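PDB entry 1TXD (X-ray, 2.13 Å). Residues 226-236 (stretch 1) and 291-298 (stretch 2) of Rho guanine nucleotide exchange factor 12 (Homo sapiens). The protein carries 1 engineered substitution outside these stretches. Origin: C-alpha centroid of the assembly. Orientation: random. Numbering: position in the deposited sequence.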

# COMPACT_ATOMS: atom_id res chain seq x y z
N ASP A 226 2.92 14.43 0.95
CA ASP A 226 3.81 14.97 -0.08
C ASP A 226 3.28 16.32 -0.56
O ASP A 226 4.02 17.28 -0.67
CB ASP A 226 3.88 14.01 -1.28
CG ASP A 226 5.01 14.39 -2.25
OD1 ASP A 226 6.20 14.39 -1.82
OD2 ASP A 226 4.77 14.71 -3.44
N TYR A 227 1.98 16.37 -0.88
CA TYR A 227 1.40 17.64 -1.32
C TYR A 227 1.54 18.65 -0.18
O TYR A 227 2.00 19.76 -0.40
CB TYR A 227 -0.04 17.44 -1.73
CG TYR A 227 -0.23 16.58 -2.95
CD1 TYR A 227 0.82 16.28 -3.82
CD2 TYR A 227 -1.47 16.10 -3.26
CE1 TYR A 227 0.62 15.47 -4.96
CE2 TYR A 227 -1.69 15.33 -4.38
CZ TYR A 227 -0.65 15.01 -5.23
OH TYR A 227 -0.95 14.23 -6.35
N GLN A 228 1.21 18.24 1.04
CA GLN A 228 1.30 19.14 2.20
C GLN A 228 2.69 19.67 2.42
O GLN A 228 2.87 20.76 2.99
CB GLN A 228 0.82 18.45 3.50
CG GLN A 228 0.84 19.35 4.79
CD GLN A 228 -0.08 20.60 4.70
OE1 GLN A 228 -0.75 20.81 3.69
NE2 GLN A 228 -0.09 21.40 5.75
N ARG A 229 3.69 18.91 1.99
CA ARG A 229 5.09 19.33 2.15
C ARG A 229 5.44 20.40 1.11
O ARG A 229 6.02 21.42 1.44
CB ARG A 229 6.02 18.12 2.02
CG ARG A 229 7.44 18.31 2.53
CD ARG A 229 8.36 17.11 2.27
NE ARG A 229 8.16 16.55 0.93
CZ ARG A 229 8.59 17.10 -0.21
NH1 ARG A 229 9.28 18.24 -0.22
NH2 ARG A 229 8.32 16.51 -1.37
N ARG A 230 5.03 20.16 -0.13
CA ARG A 230 5.31 21.06 -1.25
C ARG A 230 4.47 22.37 -1.25
O ARG A 230 4.76 23.32 -1.98
CB ARG A 230 5.14 20.29 -2.58
CG ARG A 230 6.07 19.06 -2.68
CD ARG A 230 6.19 18.45 -4.07
NE ARG A 230 4.89 17.99 -4.57
CZ ARG A 230 4.50 18.00 -5.85
NH1 ARG A 230 5.29 18.48 -6.81
NH2 ARG A 230 3.29 17.55 -6.18
N LEU A 231 3.44 22.40 -0.40
CA LEU A 231 2.54 23.55 -0.24
C LEU A 231 3.31 24.82 0.14
O LEU A 231 4.06 24.84 1.11
CB LEU A 231 1.47 23.22 0.82
CG LEU A 231 0.22 24.11 0.99
CD1 LEU A 231 -0.83 23.78 -0.08
CD2 LEU A 231 -0.37 23.97 2.41
N ASP A 232 3.09 25.88 -0.64
CA ASP A 232 3.81 27.15 -0.52
C ASP A 232 2.85 28.31 -0.21
O ASP A 232 2.21 28.86 -1.11
CB ASP A 232 4.59 27.45 -1.82
CG ASP A 232 5.35 28.78 -1.78
OD1 ASP A 232 5.47 29.38 -0.69
OD2 ASP A 232 5.86 29.29 -2.80
N THR A 233 2.75 28.66 1.07
CA THR A 233 2.00 29.84 1.52
C THR A 233 2.96 31.02 1.74
O THR A 233 3.22 31.42 2.88
CB THR A 233 1.20 29.53 2.81
OG1 THR A 233 2.07 29.05 3.85
CG2 THR A 233 0.24 28.39 2.61
N SER A 234 3.49 31.58 0.65
CA SER A 234 4.46 32.67 0.72
C SER A 234 3.78 34.04 0.70
O SER A 234 4.27 34.99 1.30
CB SER A 234 5.47 32.57 -0.44
OG SER A 234 6.62 31.83 -0.05
N SER A 235 2.64 34.12 0.00
CA SER A 235 1.88 35.37 -0.13
C SER A 235 1.19 35.79 1.17
O SER A 235 1.18 36.97 1.51
CB SER A 235 0.86 35.24 -1.27
OG SER A 235 1.48 34.77 -2.45
N LEU A 236 0.59 34.83 1.89
CA LEU A 236 0.06 35.07 3.24
C LEU A 236 1.15 34.79 4.28
O LEU A 236 1.03 35.18 5.45
CB LEU A 236 -1.18 34.20 3.52
CG LEU A 236 -2.56 34.72 3.08
CD1 LEU A 236 -3.63 33.66 3.38
CD2 LEU A 236 -2.94 36.04 3.74
N ASP A 291 7.38 24.89 -10.75
CA ASP A 291 8.51 23.98 -10.52
C ASP A 291 8.11 22.92 -9.48
O ASP A 291 7.14 22.18 -9.71
CB ASP A 291 9.79 24.74 -10.11
CG ASP A 291 10.36 25.60 -11.23
OD1 ASP A 291 10.18 25.25 -12.42
OD2 ASP A 291 11.03 26.62 -11.01
N ASP A 292 8.82 22.85 -8.35
CA ASP A 292 8.54 21.85 -7.31
C ASP A 292 7.31 22.19 -6.46
O ASP A 292 6.59 21.29 -6.03
CB ASP A 292 9.76 21.68 -6.38
CG ASP A 292 10.92 20.95 -7.05
OD1 ASP A 292 10.69 20.25 -8.05
OD2 ASP A 292 12.09 21.03 -6.63
N ARG A 293 7.07 23.47 -6.24
CA ARG A 293 6.10 23.92 -5.24
C ARG A 293 4.65 23.77 -5.70
O ARG A 293 4.36 23.49 -6.87
CB ARG A 293 6.36 25.38 -4.86
CG ARG A 293 7.78 25.71 -4.40
CD ARG A 293 8.12 27.20 -4.48
NE ARG A 293 9.56 27.44 -4.49
CZ ARG A 293 10.13 28.62 -4.73
NH1 ARG A 293 9.39 29.70 -5.00
NH2 ARG A 293 11.44 28.73 -4.71
N LEU A 294 3.75 23.95 -4.74
CA LEU A 294 2.31 23.99 -4.98
C LEU A 294 1.78 25.20 -4.23
O LEU A 294 1.67 25.17 -3.00
CB LEU A 294 1.63 22.72 -4.46
CG LEU A 294 1.93 21.40 -5.16
CD1 LEU A 294 1.18 20.27 -4.45
CD2 LEU A 294 1.57 21.45 -6.65
N VAL A 295 1.41 26.25 -4.97
CA VAL A 295 1.19 27.56 -4.37
C VAL A 295 -0.26 27.80 -3.97
O VAL A 295 -1.18 27.53 -4.73
CB VAL A 295 1.66 28.70 -5.29
CG1 VAL A 295 2.06 29.91 -4.46
CG2 VAL A 295 2.83 28.26 -6.17
N LEU A 296 -0.44 28.28 -2.74
CA LEU A 296 -1.73 28.72 -2.23
C LEU A 296 -1.75 30.26 -2.24
O LEU A 296 -1.15 30.90 -1.36
CB LEU A 296 -1.95 28.19 -0.82
CG LEU A 296 -3.40 28.21 -0.30
CD1 LEU A 296 -4.25 27.16 -1.01
CD2 LEU A 296 -3.45 28.01 1.21
N ARG A 297 -2.41 30.85 -3.24
CA ARG A 297 -2.50 32.31 -3.41
C ARG A 297 -3.78 32.75 -4.17
O ARG A 297 -4.64 31.92 -4.46
CB ARG A 297 -1.24 32.83 -4.13
CG ARG A 297 -1.00 32.22 -5.50
CD ARG A 297 -0.09 33.05 -6.38
NE ARG A 297 -0.84 33.75 -7.43
CZ ARG A 297 -0.38 34.77 -8.14
NH1 ARG A 297 0.85 35.25 -7.94
NH2 ARG A 297 -1.15 35.33 -9.06
N CYS A 298 -3.89 34.04 -4.47
CA CYS A 298 -5.07 34.58 -5.17
C CYS A 298 -4.71 35.23 -6.51
O CYS A 298 -3.57 35.15 -6.97
CB CYS A 298 -5.80 35.60 -4.29
SG CYS A 298 -6.13 35.01 -2.60

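A helix end running into a short parallel β-ladder joins the two stretches, which bury 607 Å² between them. Asp226 does not touch stretch 2 but steadies the arginines beside it: its OD1 accepts a hydrogen bond, part of a salt bridge, from Arg229 NH2 at 3.0 Å, and its OD2 lies 3.5 Å from Arg230 NE, a pairing of charges only. In the last helical turn, Tyr227 sets ring atom CD1 4.1 Å from CD1 of Leu294, an apolar contact against a buried leucine. Arg230 points toward stretch 2 and lays one face of its guanidinium over Leu294 CG, while its NH1 makes a weak hydrogen bond to Asp292 O (3.2 Å). The ladder starts at its carbonyl: Leu294 N donates to Arg230 O (3.0 Å). Leu231 leaves the helix and pairs with Leu294 on the same sheet face; its CA lies 3.3 Å from Leu294 O, a CA-H...O contact. Asp232 N donates to Leu294 O (2.8 Å), and Asp232 O accepts from Leu296 N (3.2 Å). On the other face, with Val295, Asp232 holds OD2 4.2 Å from Arg293 NH1, opposite charges beyond salt-bridge range; OD1 takes a hydrogen bond from Ser234 OG (2.8 Å). Thr233 adds its methyl, CG2 lying 4.0 Å from Leu296 CD2. Exposed Ser235 closes the contact, OG 3.7 Å from Arg297 CB.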